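Local coordinates for protein phenylacetate-coenzyme A ligase (Bacteroides vulgatus, PDB 3LAX) that belongs to the coenzyme A ligases of the AMP-binding enzyme family and is represented here by its small C-terminal alpha/beta domain, at residues 15-18 with 19-22; 24-27 with 28-31; 60-63 with 64-67. All coordinates share one frame; numbering follows the deposited sequence. Where two conformers were deposited one is given.

In the fold
The three contacts follow one another along the chain, all within the AMP-binding enzyme C-terminal domain, a small alpha/beta unit in which helices pack on a mixed sheet. Interaction 1 lies in helix 16-24. Interaction 2 takes up the chain where that helix ends and turns it into strand 29-30, its centre about 13 Å from that of interaction 1. Interaction 3 opens helix 60-78, which links strands 43-52 and 83-87. Its centre is about 14 Å from that of interaction 2, which it touches through L66 packing on F26, E28 and L29. Interactions 1 and 3 stay about 9 Å apart at their nearest atoms. The turn thus packs on the start of helix 60-78, helix 16-24 further along.

Interaction 1: 15-18 with 19-22; sequences FPIQ and IETI
I17 and T21, one helical turn apart, meet through both backbone and side chain. T21 N gives a hydrogen bond to I17 O at 2.9 Å with an N-H...O angle of 161°. The side chains cross obliquely: the CD1 methyl of I17 closes to 3.1 Å from T21 OG1, a tight approach. T21 OG1 lies beside its own backbone N (chi1 -63°), which directs the hydroxyl back along the helix to within 3.0 Å of I17 O. Beside this pair, E20 N bonds to P16 O at 3.1 Å, almost straight, and I19 N adds a weak bond to the same oxygen. This is the first turn of helix 16-24, where proline is at home because no earlier carbonyl there needs its missing N-H. Q18 N gives a hydrogen bond to F15 O at 2.9 Å, drawing the incoming loop into the helix. I19 brings its CB to 3.4 Å from P16 O, while its branched chain suits a buried face, packing with P16 on I35 of strand 32-40 and also on I78 of helix 60-78. On another side, E20 extends its chain fully, and OE1 is hydrogen-bonded to the hydroxyl of Y33.

Interaction 2: 24-27 with 28-31; sequences LQFK and ELGS
The side chain of F26 touches both E28 and L29 and can be followed outward from CB. At the base, CB has L29 CG at 3.6 Å and E28 OE1 at the same distance. One step out, CG is 4.0 Å from L29 CD1; the two residues lie side by side and point the same way, an apolar pair fitting for a phenylalanine and a leucine. At the ring the surroundings divide. CD2 stays by the L29 CD1 methyl, which approaches obliquely, whereas CD1 has E28 OE1 3.7 Å away at the ring edge, near its plane. Ring C-H groups carry slight positive charge, so an edge is a reasonable place for a carboxylate oxygen; the two planes are inclined by 44°. Further out the ring packs on L66, I70 and Q73 of helix 60-78.

The backbone forms a type I beta turn from F26 to L29, carrying the chain from the end of helix 16-24 into strand 29-30 of this alpha/beta domain. Its closing bond runs from L29 N to F26 O, 3.1 Å long, with the donor well above the carbonyl plane. E28 bends at chi2 (93°), folding its carboxylate back over the turn. There a water accepts from K27 N and donates to E28 OE1, bridging the two. Where the two ends of the segments approach, L24 CD2 rests 4.2 Å from S31 CB. On the strand side, the backbone of E28 is hydrogen-bonded to that of S53 and that of G30 to that of E51.

Interaction 3: 60-63 with 64-67; sequences YGRL and QALT
Y60 and Q64 make the one CH-pi contact of this helical segment. Q64 CG sits over a face of the Y60 ring, 3.9 Å from its centroid and 17° off the normal, displaced toward the rim. The amide follows obliquely, its plane 35° from that of the ring, and brings OE1 to 3.5 Å from Y60 CE2. Y60 reaches this place because its CG lies opposite the backbone N (chi1 -172°), while the extended glutamine provides a flexible methylene chain to lie across an aromatic surface near solvent.

The hydrogen bonds are those of a regular alpha-helix, Q64 N to Y60 O, A65 N to G61 O, L66 N to R62 O and T67 N to L63 O, the first at 2.8 Å. L63 O is gripped twice: T67 OG1 donates to it as well, at 2.9 Å, from the face opposite to T67 N. Threonine can do this without leaving the helix, since its hydroxyl stands beside its own backbone N. A water donates to G61 O and weakly accepts from Q64 NE2.

A van der Waals contact joins the next pair: A65 CB lies 3.8 Å from R62 NH1, the small methyl of alanine meeting the edge of the bent arginine's guanidinium.

R62 N is hydrogen-bonded to D59 OD1, and T67 O accepts a hydrogen bond from T71 OG1. In the beta-alpha-beta unit of strand 43-52, helix 60-78 and strand 83-87, L63, L66 and T67 face L86 of the last strand, while L66 also packs on E28 of the turn after helix 16-24.

Interaction 1: 15-18 with 19-22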
loop_
_atom_site.group_PDB
_atom_site.type_symbol
_atom_site.label_atom_id
_atom_site.label_comp_id
_atom_site.label_asym_id
_atom_site.label_seq_id
_atom_site.Cartn_x
_atom_site.Cartn_y
_atom_site.Cartn_z
ATOM N N PHE A 15 -6.521 -8.777 -4.909
ATOM C CA PHE A 15 -7.644 -8.184 -4.207
ATOM C C PHE A 15 -7.110 -7.213 -3.170
ATOM O O PHE A 15 -6.454 -7.622 -2.221
ATOM C CB PHE A 15 -8.499 -9.263 -3.544
ATOM C CG PHE A 15 -9.221 -10.125 -4.514
ATOM C CD1 PHE A 15 -10.477 -9.762 -4.978
ATOM C CD2 PHE A 15 -8.641 -11.288 -4.985
ATOM C CE1 PHE A 15 -11.151 -10.556 -5.884
ATOM C CE2 PHE A 15 -9.307 -12.088 -5.894
ATOM C CZ PHE A 15 -10.563 -11.719 -6.345
ATOM N N PRO A 16 -7.383 -5.919 -3.360
ATOM C CA PRO A 16 -6.855 -4.907 -2.441
ATOM C C PRO A 16 -7.248 -5.151 -0.986
ATOM O O PRO A 16 -6.517 -4.722 -0.089
ATOM C CB PRO A 16 -7.463 -3.600 -2.965
ATOM C CG PRO A 16 -7.734 -3.866 -4.424
ATOM C CD PRO A 16 -8.127 -5.322 -4.486
ATOM N N ILE A 17 -8.352 -5.845 -0.733
ATOM C CA ILE A 17 -8.711 -6.113 0.652
ATOM C C ILE A 17 -7.606 -6.926 1.368
ATOM O O ILE A 17 -7.429 -6.799 2.582
ATOM C CB ILE A 17 -10.106 -6.796 0.775
ATOM C CG1 ILE A 17 -10.672 -6.613 2.180
ATOM C CG2 ILE A 17 -10.049 -8.270 0.372
ATOM C CD1 ILE A 17 -10.065 -7.516 3.214
ATOM N N GLN A 18 -6.879 -7.761 0.624
ATOM C CA GLN A 18 -5.727 -8.541 1.108
ATOM C C GLN A 18 -4.684 -7.631 1.739
ATOM O O GLN A 18 -4.046 -7.942 2.742
ATOM C CB GLN A 18 -5.028 -9.241 -0.078
ATOM C CG GLN A 18 -5.816 -10.318 -0.842
ATOM C CD GLN A 18 -5.021 -10.914 -2.017
ATOM O OE1 GLN A 18 -4.229 -11.847 -1.847
ATOM N NE2 GLN A 18 -5.242 -10.382 -3.212
ATOM N N ILE A 19 -4.449 -6.521 1.056
ATOM C CA ILE A 19 -3.444 -5.557 1.485
ATOM C C ILE A 19 -3.932 -4.862 2.755
ATOM O O ILE A 19 -3.194 -4.739 3.737
ATOM C CB ILE A 19 -3.197 -4.539 0.358
ATOM C CG1 ILE A 19 -2.490 -5.232 -0.821
ATOM C CG2 ILE A 19 -2.387 -3.347 0.867
ATOM C CD1 ILE A 19 -2.490 -4.451 -2.119
ATOM N N GLU A 20 -5.180 -4.410 2.727
ATOM C CA GLU A 20 -5.794 -3.760 3.878
ATOM C C GLU A 20 -5.688 -4.622 5.128
ATOM O O GLU A 20 -5.310 -4.151 6.195
ATOM C CB GLU A 20 -7.264 -3.470 3.569
ATOM C CG GLU A 20 -8.020 -2.766 4.664
ATOM C CD GLU A 20 -9.458 -2.505 4.256
ATOM O OE1 GLU A 20 -9.684 -1.762 3.272
ATOM O OE2 GLU A 20 -10.360 -3.061 4.903
ATOM N N THR A 21 -6.044 -5.898 5.002
ATOM C CA THR A 21 -6.042 -6.801 6.150
ATOM C C THR A 21 -4.663 -6.903 6.798
ATOM O O THR A 21 -4.529 -6.882 8.034
ATOM C CB THR A 21 -6.524 -8.186 5.722
ATOM O OG1 THR A 21 -7.875 -8.069 5.267
ATOM C CG2 THR A 21 -6.467 -9.161 6.889
ATOM N N ILE A 22 -3.639 -7.017 5.964
ATOM C CA ILE A 22 -2.273 -7.075 6.459
ATOM C C ILE A 22 -1.865 -5.778 7.162
ATOM O O ILE A 22 -1.309 -5.816 8.265
ATOM C CB ILE A 22 -1.293 -7.432 5.329
ATOM C CG1 ILE A 22 -1.368 -8.936 5.053
ATOM C CG2 ILE A 22 0.125 -7.024 5.690
ATOM C CD1 ILE A 22 -0.826 -9.357 3.714
#

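Interaction 2: 24-27 with 28-31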
loop_
_atom_site.group_PDB
_atom_site.type_symbol
_atom_site.label_atom_id
_atom_site.label_comp_id
_atom_site.label_asym_id
_atom_site.label_seq_id
_atom_site.Cartn_x
_atom_site.Cartn_y
_atom_site.Cartn_z
ATOM N N LEU A 24 -3.731 -3.561 8.611
ATOM C CA LEU A 24 -4.494 -3.297 9.830
ATOM C C LEU A 24 -3.890 -3.905 11.084
ATOM O O LEU A 24 -4.149 -3.433 12.190
ATOM C CB LEU A 24 -5.920 -3.806 9.692
ATOM C CG LEU A 24 -6.950 -2.846 9.128
ATOM C CD1 LEU A 24 -8.234 -3.618 8.870
ATOM C CD2 LEU A 24 -7.185 -1.661 10.076
ATOM N N GLN A 25 -3.100 -4.957 10.930
ATOM C CA GLN A 25 -2.542 -5.659 12.085
ATOM C C GLN A 25 -1.386 -4.915 12.747
ATOM O O GLN A 25 -1.014 -5.230 13.882
ATOM C CB GLN A 25 -2.099 -7.079 11.715
ATOM C CG GLN A 25 -3.201 -8.131 11.820
ATOM C CD GLN A 25 -3.837 -8.193 13.202
ATOM O OE1 GLN A 25 -3.214 -8.630 14.174
ATOM N NE2 GLN A 25 -5.091 -7.762 13.292
ATOM N N PHE A 26 -0.817 -3.928 12.049
ATOM C CA PHE A 26 0.326 -3.171 12.589
ATOM C C PHE A 26 -0.093 -2.024 13.500
ATOM O O PHE A 26 -0.756 -1.078 13.057
ATOM C CB PHE A 26 1.200 -2.603 11.468
ATOM C CG PHE A 26 1.964 -3.643 10.695
ATOM C CD1 PHE A 26 3.271 -3.954 11.034
ATOM C CD2 PHE A 26 1.368 -4.324 9.640
ATOM C CE1 PHE A 26 3.983 -4.897 10.322
ATOM C CE2 PHE A 26 2.071 -5.275 8.924
ATOM C CZ PHE A 26 3.381 -5.571 9.264
ATOM N N LYS A 27 0.302 -2.110 14.771
ATOM C CA LYS A 27 -0.031 -1.065 15.726
ATOM C C LYS A 27 0.613 0.252 15.317
ATOM O O LYS A 27 0.104 1.317 15.641
ATOM C CB LYS A 27 0.404 -1.460 17.141
ATOM C CG LYS A 27 1.892 -1.714 17.293
ATOM C CD LYS A 27 2.209 -2.320 18.655
ATOM C CE LYS A 27 1.834 -1.381 19.804
ATOM N NZ LYS A 27 0.375 -1.383 20.135
ATOM N N GLU A 28 1.711 0.169 14.572
ATOM C CA GLU A 28 2.444 1.357 14.161
ATOM C C GLU A 28 1.740 2.134 13.061
ATOM O O GLU A 28 2.156 3.238 12.738
ATOM C CB GLU A 28 3.835 0.975 13.649
ATOM C CG GLU A 28 4.701 0.248 14.668
ATOM C CD GLU A 28 4.614 -1.281 14.581
ATOM O OE1 GLU A 28 3.607 -1.837 14.059
ATOM O OE2 GLU A 28 5.578 -1.923 15.053
ATOM N N LEU A 29 0.714 1.539 12.453
ATOM C CA LEU A 29 0.055 2.151 11.302
ATOM C C LEU A 29 -1.353 2.638 11.618
ATOM O O LEU A 29 -2.042 2.076 12.470
ATOM C CB LEU A 29 -0.035 1.151 10.138
ATOM C CG LEU A 29 1.269 0.544 9.627
ATOM C CD1 LEU A 29 0.966 -0.462 8.492
ATOM C CD2 LEU A 29 2.237 1.623 9.147
ATOM N N GLY A 30 -1.795 3.671 10.907
ATOM C CA GLY A 30 -3.201 4.051 10.921
ATOM C C GLY A 30 -3.979 3.173 9.948
ATOM O O GLY A 30 -3.396 2.328 9.269
ATOM N N SER A 31 -5.283 3.386 9.854
ATOM C CA SER A 31 -6.117 2.556 8.986
ATOM C C SER A 31 -6.180 3.067 7.554
ATOM O O SER A 31 -6.696 2.386 6.680
ATOM C CB SER A 31 -7.540 2.494 9.529
ATOM O OG SER A 31 -8.165 3.753 9.385
HETATM O O HOH W 1 2.212 -4.423 15.228
#

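Interaction 3: 60-63 with 64-67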
loop_
_atom_site.group_PDB
_atom_site.type_symbol
_atom_site.label_atom_id
_atom_site.label_comp_id
_atom_site.label_asym_id
_atom_site.label_seq_id
_atom_site.Cartn_x
_atom_site.Cartn_y
_atom_site.Cartn_z
ATOM N N TYR A 60 14.555 6.287 12.506
ATOM C CA TYR A 60 14.512 5.854 11.112
ATOM C C TYR A 60 14.912 4.391 10.949
ATOM O O TYR A 60 14.435 3.715 10.032
ATOM C CB TYR A 60 15.394 6.757 10.250
ATOM C CG TYR A 60 15.258 6.515 8.769
ATOM C CD1 TYR A 60 14.019 6.601 8.139
ATOM C CD2 TYR A 60 16.369 6.216 7.995
ATOM C CE1 TYR A 60 13.894 6.390 6.769
ATOM C CE2 TYR A 60 16.255 5.993 6.626
ATOM C CZ TYR A 60 15.016 6.086 6.018
ATOM O OH TYR A 60 14.904 5.869 4.660
ATOM N N GLY A 61 15.754 3.874 11.835
ATOM C CA GLY A 61 16.088 2.459 11.793
ATOM C C GLY A 61 14.840 1.609 11.966
ATOM O O GLY A 61 14.612 0.634 11.236
ATOM N N ARG A 62 14.019 1.979 12.937
ATOM C CA ARG A 62 12.755 1.299 13.177
ATOM C C ARG A 62 11.776 1.514 12.018
ATOM O O ARG A 62 11.068 0.583 11.610
ATOM C CB ARG A 62 12.145 1.783 14.491
ATOM C CG ARG A 62 12.972 1.408 15.708
ATOM C CD ARG A 62 13.050 -0.105 15.878
ATOM N NE ARG A 62 14.389 -0.556 16.247
ATOM C CZ ARG A 62 15.215 -1.203 15.428
ATOM N NH1 ARG A 62 14.841 -1.485 14.188
ATOM N NH2 ARG A 62 16.418 -1.576 15.850
ATOM N N LEU A 63 11.732 2.721 11.466
ATOM C CA LEU A 63 10.838 2.993 10.343
ATOM C C LEU A 63 11.218 2.101 9.161
ATOM O O LEU A 63 10.335 1.513 8.491
ATOM C CB LEU A 63 10.913 4.469 9.942
ATOM C CG LEU A 63 9.801 4.961 9.016
ATOM C CD1 LEU A 63 8.524 5.092 9.811
ATOM C CD2 LEU A 63 10.176 6.304 8.409
ATOM N N GLN A 64 12.517 1.969 8.906
ATOM C CA GLN A 64 13.004 1.107 7.830
ATOM C C GLN A 64 12.625 -0.346 8.067
ATOM O O GLN A 64 12.196 -1.034 7.145
ATOM C CB GLN A 64 14.527 1.176 7.714
ATOM C CG GLN A 64 15.091 2.393 7.025
ATOM C CD GLN A 64 16.608 2.327 6.947
ATOM O OE1 GLN A 64 17.209 2.736 5.957
ATOM N NE2 GLN A 64 17.228 1.785 7.985
ATOM N N ALA A 65 12.805 -0.828 9.294
ATOM C CA ALA A 65 12.473 -2.220 9.620
ATOM C C ALA A 65 10.986 -2.473 9.414
ATOM O O ALA A 65 10.585 -3.513 8.877
ATOM C CB ALA A 65 12.867 -2.536 11.055
ATOM N N LEU A 66 10.169 -1.517 9.837
ATOM C CA LEU A 66 8.723 -1.597 9.667
ATOM C C LEU A 66 8.375 -1.664 8.181
ATOM O O LEU A 66 7.567 -2.498 7.762
ATOM C CB LEU A 66 8.056 -0.384 10.330
ATOM C CG LEU A 66 6.553 -0.191 10.148
ATOM C CD1 LEU A 66 5.760 -1.407 10.651
ATOM C CD2 LEU A 66 6.095 1.097 10.829
ATOM N N THR A 67 8.989 -0.800 7.383
ATOM C CA THR A 67 8.736 -0.767 5.947
ATOM C C THR A 67 9.086 -2.122 5.328
ATOM O O THR A 67 8.328 -2.664 4.514
ATOM C CB THR A 67 9.549 0.358 5.271
ATOM O OG1 THR A 67 9.143 1.623 5.806
ATOM C CG2 THR A 67 9.298 0.371 3.762
HETATM O O HOH W 2 16.683 -0.767 10.234
#